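Local coordinates for salicylaldehyde dehydrogenase NahF (Pseudomonas putida, PDB 4JZ6), which probably oxidises salicylaldehyde to salicylate with NAD+ as the electron acceptor, a step in the bacterial degradation of naphthalene, at residues Arg39-Ser44 and Val330-Leu335; Ala319-Lys324 and Ala380-His385; Arg391-Glu396 and Val403-Lys408. All blocks are in the same frame, centred on the assembly; numbering follows the deposited sequence.

Interaction 1 (Arg39-Ser44 and Val330-Leu335); sequences RKHPVS and VGDPCL
H41 and C334 bring the two backbones to their nearest approach, yet their CA atoms are still 10.1 Å apart, so side chains alone span the gap. Segment 39-44 runs off the end of strand 36-40 and turns at P42, whereas 330-335 is irregular chain between helices 311-327 and 349-362. H41 and D332 reach out from opposite directions. With CG of H41 anti to its own backbone N (chi1 -172°), the ring extends toward the carboxylate, and NE2 donates a weak hydrogen bond to D332 OD2 at 2.8 Å. The bond is bent, 122° at the hydrogen, because OD2 sits at the ring edge but is displaced toward CE1, 3.2 Å from that carbon. The ring and carboxylate planes are inclined by 22°. A water also bridges the two: it lies 2.9 Å from H41 NE2 and donates to D332 OD1. On the far side of the imidazole, ND1 accepts from S44 N at 3.1 Å, close to the ring plane, while P42 CD rests over one face; together they limit the ring's rotation. C334 SG stands obliquely 4.3 Å from H41 NE2. Were H41 an alanine, D332 OD2 would probably lose its direct mate across the gap and S44 N its acceptor. D332 OD1, met from above the carboxylate plane by C334 N, makes an Asx turn that shapes the loop; the H41-D332 bond and the water join this loop to the chain leaving strand 36-40, an outermost strand of the small sheet.

Interaction 2 (Ala319-Lys324 and Ala380-His385); sequences ARFVEK and ATILDH. With SO4 (sulfate ion), chain E.
F321 and I382 form the tight part of this contact, with V322 closing in beside them. I382 CD1 lies over one face of the phenyl ring, 3.6 Å from its centroid and 16° off the normal, a CH-pi contact displaced toward the CD2-CE2 side. The ethyl arm of I382 gets there because CG1 is anti to the carbonyl carbon (chi1 -54°) and CD1 extends straight on from it. V322 CG2 touches the same methyl less closely, at 4.1 Å, so one carbon, CD1, fills the angle between two consecutive helix side chains. Looser and more open to solvent are the charged ends of R320 and K324, although their stems pack on helix 282-294. R320 NH1 donates almost straight to sulfate O4 at 3.2 Å in the guanidinium plane, while the bond from NH2 to O1 is weak. The sulfate, probably from the crystallisation liquor, is also held by I282 N, N283 N and R431. K324 NZ makes a long salt bridge to E323 OE1, at 3.9 Å. Helix 311-327 thus lies against the sheet, where I382 on strand 381-384 also packs on V368 and V404 of the neighbouring strands, while F321 touches V290 of helix 282-294.

Interaction 3 (Arg391-Glu396 and Val403-Lys408); sequences RIYDEE and VVIRCK
Y393 and I405 cross at about a right angle, the apolar arm of the isoleucine laid against the CD2-CE2 side of the tyrosine ring. I405 CB stands back, 4.7 Å from Y393 CE2. Its CG2 branch comes within 4.0 Å of Y393 CE2, and CG1, anti to the carbonyl carbon (chi1 -51°), carries the chain onward at 4.1 Å from that same CE2. The tip, CD1, makes the closest touch, 3.5 Å from Y393 CE2, and lies almost as near to CD2; it meets the ring obliquely. Beyond the ring, Y393 OH is hydrogen-bonded to D419, so this buried hydroxyl is satisfied. The second pair is I392 with V403. These side chains slide past each other in opposite directions, and V403 CG1 nestles among three isoleucine carbons, with I392 CD1 at 3.8 Å. The turn that carries I392 and Y393 is braced internally: R391 O accepts from both D394 N and E395 N, and the R391 guanidinium and E395 carboxylate form a salt bridge, NH2 approaching OE1 nearly along its C-O axis. V403 and I405 present one face of strand 401-407 to the turn, which is backed by L356 and A360 of helix 349-362, packed on I392, and by I416 of helix 410-418, packed on Y393. V404 and R406 touch helix 311-327 on the other face. This is the layered alpha/beta packing of the aldehyde dehydrogenase fold, and the turn runs into the Glu-Glu-x-Phe-Gly-Pro sequence familiar in this family.

Interactions 2 and 3 are neighbours, with centres about 14 Å apart, on adjacent parallel strands 381-384 and 401-407 of the seven-stranded sheet. L383 O probably accepts from V404 N, and D384 forms a salt bridge with R406, so both contacts are built on the same pair of strands. Interaction 1 stands apart: its centre is about 25 Å from that of interaction 2, though nearest atoms come to about 5 Å, and about 30 Å from that of interaction 3. Along the chain, interactions 1 and 2 alternate their segments, whereas interaction 3 follows both. Helix 311-327 packs in interaction 2, and the loop after it brings 330-335 to the chain leaving strand 36-40, joining that helix to the four-stranded N-terminal sheet.

Interaction 1 (Arg39-Ser44 and Val330-Leu335)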
loop_
_atom_site.group_PDB
_atom_site.type_symbol
_atom_site.label_atom_id
_atom_site.label_comp_id
_atom_site.label_asym_id
_atom_site.label_seq_id
_atom_site.Cartn_x
_atom_site.Cartn_y
_atom_site.Cartn_z
ATOM N N ARG A 39 -2.364 -13.417 -31.981
ATOM C CA ARG A 39 -3.160 -12.208 -31.875
ATOM C C ARG A 39 -3.741 -11.959 -33.259
ATOM O O ARG A 39 -3.052 -11.458 -34.149
ATOM C CB ARG A 39 -2.294 -11.027 -31.426
ATOM C CG ARG A 39 -2.946 -9.657 -31.563
ATOM C CD ARG A 39 -4.322 -9.606 -30.917
ATOM N NE ARG A 39 -4.892 -8.258 -30.922
ATOM C CZ ARG A 39 -6.197 -8.003 -30.835
ATOM N NH1 ARG A 39 -7.065 -9.002 -30.744
ATOM N NH2 ARG A 39 -6.639 -6.752 -30.843
ATOM N N LYS A 40 -4.998 -12.350 -33.454
ATOM C CA LYS A 40 -5.665 -12.103 -34.722
ATOM C C LYS A 40 -6.304 -10.721 -34.680
ATOM O O LYS A 40 -6.696 -10.244 -33.614
ATOM C CB LYS A 40 -6.738 -13.158 -34.999
ATOM C CG LYS A 40 -6.247 -14.599 -35.045
ATOM C CD LYS A 40 -7.436 -15.550 -35.109
ATOM C CE LYS A 40 -7.023 -17.005 -34.946
ATOM N NZ LYS A 40 -8.211 -17.890 -34.732
ATOM N N HIS A 41 -6.395 -10.078 -35.838
ATOM C CA HIS A 41 -7.088 -8.805 -35.957
ATOM C C HIS A 41 -8.552 -9.005 -35.580
ATOM O O HIS A 41 -9.193 -9.951 -36.044
ATOM C CB HIS A 41 -6.972 -8.285 -37.388
ATOM C CG HIS A 41 -7.490 -6.892 -37.578
ATOM N ND1 HIS A 41 -8.790 -6.626 -37.945
ATOM C CD2 HIS A 41 -6.876 -5.692 -37.461
ATOM C CE1 HIS A 41 -8.956 -5.318 -38.048
ATOM N NE2 HIS A 41 -7.811 -4.730 -37.759
ATOM N N PRO A 42 -9.085 -8.119 -34.726
ATOM C CA PRO A 42 -10.441 -8.283 -34.192
ATOM C C PRO A 42 -11.569 -8.193 -35.232
ATOM O O PRO A 42 -12.670 -8.657 -34.941
ATOM C CB PRO A 42 -10.551 -7.161 -33.156
ATOM C CG PRO A 42 -9.541 -6.162 -33.569
ATOM C CD PRO A 42 -8.414 -6.933 -34.170
ATOM N N VAL A 43 -11.325 -7.633 -36.415
ATOM C CA VAL A 43 -12.385 -7.615 -37.424
ATOM C C VAL A 43 -12.102 -8.491 -38.654
ATOM O O VAL A 43 -13.029 -9.083 -39.212
ATOM C CB VAL A 43 -12.836 -6.164 -37.820
ATOM C CG1 VAL A 43 -12.087 -5.112 -37.012
ATOM C CG2 VAL A 43 -12.696 -5.915 -39.312
ATOM N N SER A 44 -10.835 -8.598 -39.056
ATOM C CA SER A 44 -10.480 -9.345 -40.272
ATOM C C SER A 44 -10.137 -10.804 -39.979
ATOM O O SER A 44 -10.158 -11.650 -40.884
ATOM C CB SER A 44 -9.304 -8.679 -40.999
ATOM O OG SER A 44 -8.070 -8.983 -40.369
ATOM N N VAL A 330 -13.814 7.602 -38.785
ATOM C CA VAL A 330 -13.799 6.203 -38.363
ATOM C C VAL A 330 -13.042 5.371 -39.392
ATOM O O VAL A 330 -13.177 5.593 -40.597
ATOM C CB VAL A 330 -15.224 5.636 -38.212
ATOM C CG1 VAL A 330 -15.181 4.273 -37.548
ATOM C CG2 VAL A 330 -16.099 6.589 -37.415
ATOM N N GLY A 331 -12.240 4.422 -38.923
ATOM C CA GLY A 331 -11.508 3.557 -39.829
ATOM C C GLY A 331 -10.465 2.693 -39.151
ATOM O O GLY A 331 -10.406 2.629 -37.925
ATOM N N ASP A 332 -9.638 2.024 -39.951
ATOM C CA ASP A 332 -8.610 1.144 -39.410
ATOM C C ASP A 332 -7.217 1.713 -39.667
ATOM O O ASP A 332 -6.764 1.746 -40.812
ATOM C CB ASP A 332 -8.730 -0.254 -40.018
ATOM C CG ASP A 332 -7.934 -1.298 -39.251
ATOM O OD1 ASP A 332 -6.957 -0.923 -38.561
ATOM O OD2 ASP A 332 -8.289 -2.497 -39.340
ATOM N N PRO A 333 -6.530 2.150 -38.594
ATOM C CA PRO A 333 -5.200 2.762 -38.708
ATOM C C PRO A 333 -4.157 1.882 -39.400
ATOM O O PRO A 333 -3.208 2.428 -39.965
ATOM C CB PRO A 333 -4.798 3.039 -37.249
ATOM C CG PRO A 333 -5.770 2.287 -36.398
ATOM C CD PRO A 333 -7.027 2.176 -37.207
ATOM N N CYS A 334 -4.322 0.562 -39.377
ATOM C CA CYS A 334 -3.383 -0.307 -40.085
ATOM C C CYS A 334 -3.645 -0.303 -41.595
ATOM O O CYS A 334 -2.815 -0.768 -42.380
ATOM C CB CYS A 334 -3.390 -1.735 -39.517
ATOM S SG CYS A 334 -4.770 -2.796 -40.039
ATOM N N LEU A 335 -4.798 0.235 -41.994
ATOM C CA LEU A 335 -5.165 0.323 -43.409
ATOM C C LEU A 335 -5.106 1.754 -43.943
ATOM O O LEU A 335 -4.790 1.972 -45.111
ATOM C CB LEU A 335 -6.570 -0.242 -43.641
ATOM C CG LEU A 335 -6.760 -1.741 -43.883
ATOM C CD1 LEU A 335 -5.428 -2.483 -43.970
ATOM C CD2 LEU A 335 -7.642 -2.335 -42.798
HETATM O O HOH W 1 -6.183 -2.519 -36.690
#

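Interaction 2 (Ala319-Lys324 and Ala380-His385)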
loop_
_atom_site.group_PDB
_atom_site.type_symbol
_atom_site.label_atom_id
_atom_site.label_comp_id
_atom_site.label_asym_id
_atom_site.label_seq_id
_atom_site.Cartn_x
_atom_site.Cartn_y
_atom_site.Cartn_z
ATOM N N ALA A 319 -25.470 19.812 -27.989
ATOM C CA ALA A 319 -25.585 20.082 -29.420
ATOM C C ALA A 319 -24.216 20.252 -30.084
ATOM O O ALA A 319 -23.950 19.661 -31.130
ATOM C CB ALA A 319 -26.460 21.301 -29.667
ATOM N N ARG A 320 -23.348 21.053 -29.471
ATOM C CA ARG A 320 -22.013 21.278 -30.017
ATOM C C ARG A 320 -21.188 19.995 -29.988
ATOM O O ARG A 320 -20.536 19.642 -30.972
ATOM C CB ARG A 320 -21.284 22.389 -29.255
ATOM C CG ARG A 320 -22.012 23.720 -29.246
ATOM C CD ARG A 320 -21.044 24.857 -28.955
ATOM N NE ARG A 320 -21.723 26.056 -28.469
ATOM C CZ ARG A 320 -21.098 27.094 -27.918
ATOM N NH1 ARG A 320 -19.777 27.081 -27.782
ATOM N NH2 ARG A 320 -21.792 28.145 -27.497
ATOM N N PHE A 321 -21.226 19.310 -28.848
ATOM C CA PHE A 321 -20.532 18.041 -28.659
ATOM C C PHE A 321 -20.918 17.057 -29.766
ATOM O O PHE A 321 -20.059 16.399 -30.357
ATOM C CB PHE A 321 -20.899 17.471 -27.287
ATOM C CG PHE A 321 -20.060 16.303 -26.856
ATOM C CD1 PHE A 321 -18.803 16.087 -27.401
ATOM C CD2 PHE A 321 -20.534 15.418 -25.896
ATOM C CE1 PHE A 321 -18.036 15.003 -26.995
ATOM C CE2 PHE A 321 -19.777 14.339 -25.486
ATOM C CZ PHE A 321 -18.525 14.128 -26.036
ATOM N N VAL A 322 -22.213 16.976 -30.053
ATOM C CA VAL A 322 -22.709 16.046 -31.055
ATOM C C VAL A 322 -22.230 16.428 -32.451
ATOM O O VAL A 322 -21.859 15.564 -33.250
ATOM C CB VAL A 322 -24.250 15.932 -31.006
ATOM C CG1 VAL A 322 -24.806 15.388 -32.325
ATOM C CG2 VAL A 322 -24.665 15.052 -29.838
ATOM N N GLU A 323 -22.216 17.727 -32.728
ATOM C CA GLU A 323 -21.766 18.229 -34.018
ATOM C C GLU A 323 -20.333 17.776 -34.286
ATOM O O GLU A 323 -20.061 17.132 -35.300
ATOM C CB GLU A 323 -21.877 19.755 -34.058
ATOM C CG GLU A 323 -22.074 20.339 -35.447
ATOM C CD GLU A 323 -20.781 20.425 -36.235
ATOM O OE1 GLU A 323 -19.738 20.775 -35.634
ATOM O OE2 GLU A 323 -20.810 20.140 -37.455
ATOM N N LYS A 324 -19.428 18.095 -33.364
ATOM C CA LYS A 324 -18.023 17.709 -33.489
ATOM C C LYS A 324 -17.833 16.193 -33.586
ATOM O O LYS A 324 -17.053 15.699 -34.405
ATOM C CB LYS A 324 -17.221 18.238 -32.299
ATOM C CG LYS A 324 -17.159 19.742 -32.201
ATOM C CD LYS A 324 -16.595 20.357 -33.466
ATOM C CE LYS A 324 -16.452 21.864 -33.315
ATOM N NZ LYS A 324 -16.391 22.564 -34.629
ATOM N N ALA A 380 -18.842 6.545 -33.170
ATOM C CA ALA A 380 -18.783 7.394 -31.988
ATOM C C ALA A 380 -20.201 7.630 -31.479
ATOM O O ALA A 380 -21.066 8.097 -32.219
ATOM C CB ALA A 380 -18.103 8.707 -32.306
ATOM N N THR A 381 -20.433 7.289 -30.217
ATOM C CA THR A 381 -21.778 7.294 -29.659
ATOM C C THR A 381 -21.874 8.130 -28.376
ATOM O O THR A 381 -21.033 8.016 -27.490
ATOM C CB THR A 381 -22.246 5.849 -29.374
ATOM O OG1 THR A 381 -22.154 5.066 -30.571
ATOM C CG2 THR A 381 -23.679 5.826 -28.879
ATOM N N ILE A 382 -22.899 8.972 -28.292
ATOM C CA ILE A 382 -23.174 9.739 -27.079
ATOM C C ILE A 382 -24.607 9.487 -26.604
ATOM O O ILE A 382 -25.558 9.612 -27.382
ATOM C CB ILE A 382 -22.998 11.257 -27.298
ATOM C CG1 ILE A 382 -21.619 11.576 -27.873
ATOM C CG2 ILE A 382 -23.202 12.007 -26.003
ATOM C CD1 ILE A 382 -21.482 13.007 -28.332
ATOM N N LEU A 383 -24.758 9.121 -25.334
ATOM C CA LEU A 383 -26.079 8.940 -24.738
ATOM C C LEU A 383 -26.374 10.108 -23.801
ATOM O O LEU A 383 -25.527 10.495 -22.987
ATOM C CB LEU A 383 -26.167 7.609 -23.986
ATOM C CG LEU A 383 -25.860 6.345 -24.794
ATOM C CD1 LEU A 383 -25.957 5.099 -23.931
ATOM C CD2 LEU A 383 -26.805 6.248 -25.954
ATOM N N ASP A 384 -27.572 10.675 -23.931
ATOM C CA ASP A 384 -27.990 11.810 -23.113
ATOM C C ASP A 384 -29.095 11.387 -22.146
ATOM O O ASP A 384 -29.758 10.369 -22.362
ATOM C CB ASP A 384 -28.498 12.943 -24.005
ATOM C CG ASP A 384 -28.606 14.270 -23.267
ATOM O OD1 ASP A 384 -28.411 14.293 -22.030
ATOM O OD2 ASP A 384 -28.896 15.291 -23.926
ATOM N N HIS A 385 -29.296 12.185 -21.097
ATOM C CA HIS A 385 -30.289 11.895 -20.062
ATOM C C HIS A 385 -30.070 10.523 -19.438
ATOM O O HIS A 385 -31.010 9.740 -19.285
ATOM C CB HIS A 385 -31.711 11.997 -20.610
ATOM C CG HIS A 385 -31.982 13.269 -21.344
ATOM N ND1 HIS A 385 -32.184 14.471 -20.704
ATOM C CD2 HIS A 385 -32.089 13.526 -22.672
ATOM C CE1 HIS A 385 -32.402 15.414 -21.600
ATOM N NE2 HIS A 385 -32.351 14.868 -22.803
HETATM S S SO4 E . -18.937 29.950 -24.827
HETATM O O1 SO4 E . -20.351 30.201 -25.104
HETATM O O2 SO4 E . -18.262 31.228 -24.615
HETATM O O3 SO4 E . -18.839 29.138 -23.620
HETATM O O4 SO4 E . -18.309 29.247 -25.948
#

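Interaction 3 (Arg391-Glu396 and Val403-Lys408)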
loop_
_atom_site.group_PDB
_atom_site.type_symbol
_atom_site.label_atom_id
_atom_site.label_comp_id
_atom_site.label_asym_id
_atom_site.label_seq_id
_atom_site.Cartn_x
_atom_site.Cartn_y
_atom_site.Cartn_z
ATOM N N ARG A 391 -27.182 0.912 -15.790
ATOM C CA ARG A 391 -25.870 0.319 -15.555
ATOM C C ARG A 391 -24.754 1.220 -16.081
ATOM O O ARG A 391 -23.734 1.400 -15.420
ATOM C CB ARG A 391 -25.774 -1.061 -16.208
ATOM C CG ARG A 391 -26.746 -2.096 -15.668
ATOM C CD ARG A 391 -26.599 -3.407 -16.423
ATOM N NE ARG A 391 -25.205 -3.841 -16.465
ATOM C CZ ARG A 391 -24.707 -4.682 -17.366
ATOM N NH1 ARG A 391 -25.490 -5.184 -18.315
ATOM N NH2 ARG A 391 -23.423 -5.018 -17.323
ATOM N N ILE A 392 -24.964 1.805 -17.260
ATOM C CA ILE A 392 -23.940 2.624 -17.908
ATOM C C ILE A 392 -23.640 3.923 -17.148
ATOM O O ILE A 392 -22.633 4.586 -17.408
ATOM C CB ILE A 392 -24.296 2.923 -19.390
ATOM C CG1 ILE A 392 -23.028 3.213 -20.201
ATOM C CG2 ILE A 392 -25.290 4.064 -19.489
ATOM C CD1 ILE A 392 -23.255 3.262 -21.694
ATOM N N TYR A 393 -24.505 4.271 -16.199
ATOM C CA TYR A 393 -24.282 5.413 -15.313
ATOM C C TYR A 393 -22.918 5.360 -14.610
ATOM O O TYR A 393 -22.236 6.374 -14.490
ATOM C CB TYR A 393 -25.411 5.487 -14.286
ATOM C CG TYR A 393 -25.363 6.635 -13.300
ATOM C CD1 TYR A 393 -24.885 6.447 -12.006
ATOM C CD2 TYR A 393 -25.842 7.893 -13.645
ATOM C CE1 TYR A 393 -24.867 7.484 -11.091
ATOM C CE2 TYR A 393 -25.829 8.937 -12.736
ATOM C CZ TYR A 393 -25.340 8.731 -11.462
ATOM O OH TYR A 393 -25.326 9.776 -10.556
ATOM N N ASP A 394 -22.507 4.181 -14.158
ATOM C CA ASP A 394 -21.233 4.091 -13.457
ATOM C C ASP A 394 -20.366 2.912 -13.896
ATOM O O ASP A 394 -19.194 2.832 -13.532
ATOM C CB ASP A 394 -21.447 4.063 -11.941
ATOM C CG ASP A 394 -20.179 4.378 -11.168
ATOM O OD1 ASP A 394 -19.373 5.197 -11.666
ATOM O OD2 ASP A 394 -19.982 3.806 -10.068
ATOM N N GLU A 395 -20.928 1.994 -14.672
ATOM C CA GLU A 395 -20.135 0.885 -15.194
ATOM C C GLU A 395 -19.186 1.362 -16.294
ATOM O O GLU A 395 -19.598 2.053 -17.226
ATOM C CB GLU A 395 -21.042 -0.222 -15.726
ATOM C CG GLU A 395 -20.917 -1.534 -14.979
ATOM C CD GLU A 395 -22.170 -2.380 -15.081
ATOM O OE1 GLU A 395 -22.178 -3.329 -15.894
ATOM O OE2 GLU A 395 -23.143 -2.097 -14.344
ATOM N N GLU A 396 -17.915 0.996 -16.178
ATOM C CA GLU A 396 -16.925 1.373 -17.180
ATOM C C GLU A 396 -17.226 0.704 -18.514
ATOM O O GLU A 396 -17.528 -0.486 -18.564
ATOM C CB GLU A 396 -15.514 1.002 -16.710
ATOM C CG GLU A 396 -14.408 1.551 -17.591
ATOM C CD GLU A 396 -13.023 1.253 -17.050
ATOM O OE1 GLU A 396 -12.117 2.090 -17.249
ATOM O OE2 GLU A 396 -12.839 0.182 -16.429
ATOM N N VAL A 403 -21.385 9.032 -21.851
ATOM C CA VAL A 403 -22.710 9.401 -21.350
ATOM C C VAL A 403 -22.797 10.811 -20.761
ATOM O O VAL A 403 -21.848 11.314 -20.152
ATOM C CB VAL A 403 -23.233 8.390 -20.303
ATOM C CG1 VAL A 403 -23.249 6.990 -20.882
ATOM C CG2 VAL A 403 -22.398 8.439 -19.037
ATOM N N VAL A 404 -23.952 11.440 -20.957
ATOM C CA VAL A 404 -24.222 12.755 -20.396
ATOM C C VAL A 404 -25.179 12.644 -19.214
ATOM O O VAL A 404 -26.296 12.139 -19.353
ATOM C CB VAL A 404 -24.847 13.702 -21.438
ATOM C CG1 VAL A 404 -24.856 15.121 -20.920
ATOM C CG2 VAL A 404 -24.085 13.627 -22.744
ATOM N N ILE A 405 -24.733 13.102 -18.048
ATOM C CA ILE A 405 -25.616 13.208 -16.895
ATOM C C ILE A 405 -25.854 14.678 -16.593
ATOM O O ILE A 405 -24.913 15.432 -16.349
ATOM C CB ILE A 405 -25.025 12.534 -15.653
ATOM C CG1 ILE A 405 -24.570 11.111 -15.988
ATOM C CG2 ILE A 405 -26.051 12.525 -14.538
ATOM C CD1 ILE A 405 -23.658 10.503 -14.948
ATOM N N ARG A 406 -27.114 15.088 -16.637
ATOM C CA ARG A 406 -27.462 16.473 -16.377
ATOM C C ARG A 406 -27.665 16.678 -14.884
ATOM O O ARG A 406 -28.096 15.765 -14.177
ATOM C CB ARG A 406 -28.720 16.858 -17.152
ATOM C CG ARG A 406 -28.512 16.915 -18.653
ATOM C CD ARG A 406 -29.811 16.751 -19.410
ATOM N NE ARG A 406 -29.600 16.810 -20.853
ATOM C CZ ARG A 406 -29.986 17.817 -21.630
ATOM N NH1 ARG A 406 -29.743 17.774 -22.933
ATOM N NH2 ARG A 406 -30.626 18.859 -21.111
ATOM N N CYS A 407 -27.343 17.876 -14.406
ATOM C CA CYS A 407 -27.469 18.185 -12.987
ATOM C C CYS A 407 -27.832 19.640 -12.776
ATOM O O CYS A 407 -27.712 20.460 -13.685
ATOM C CB CYS A 407 -26.165 17.877 -12.250
ATOM S SG CYS A 407 -24.786 18.987 -12.649
ATOM N N LYS A 408 -28.276 19.950 -11.566
ATOM C CA LYS A 408 -28.604 21.317 -11.196
ATOM C C LYS A 408 -27.745 21.775 -10.030
ATOM O O LYS A 408 -27.965 21.377 -8.888
ATOM C CB LYS A 408 -30.089 21.441 -10.839
ATOM C CG LYS A 408 -31.003 21.518 -12.052
ATOM C CD LYS A 408 -32.308 20.760 -11.829
ATOM C CE LYS A 408 -33.173 20.765 -13.090
ATOM N NZ LYS A 408 -34.451 20.013 -12.911
#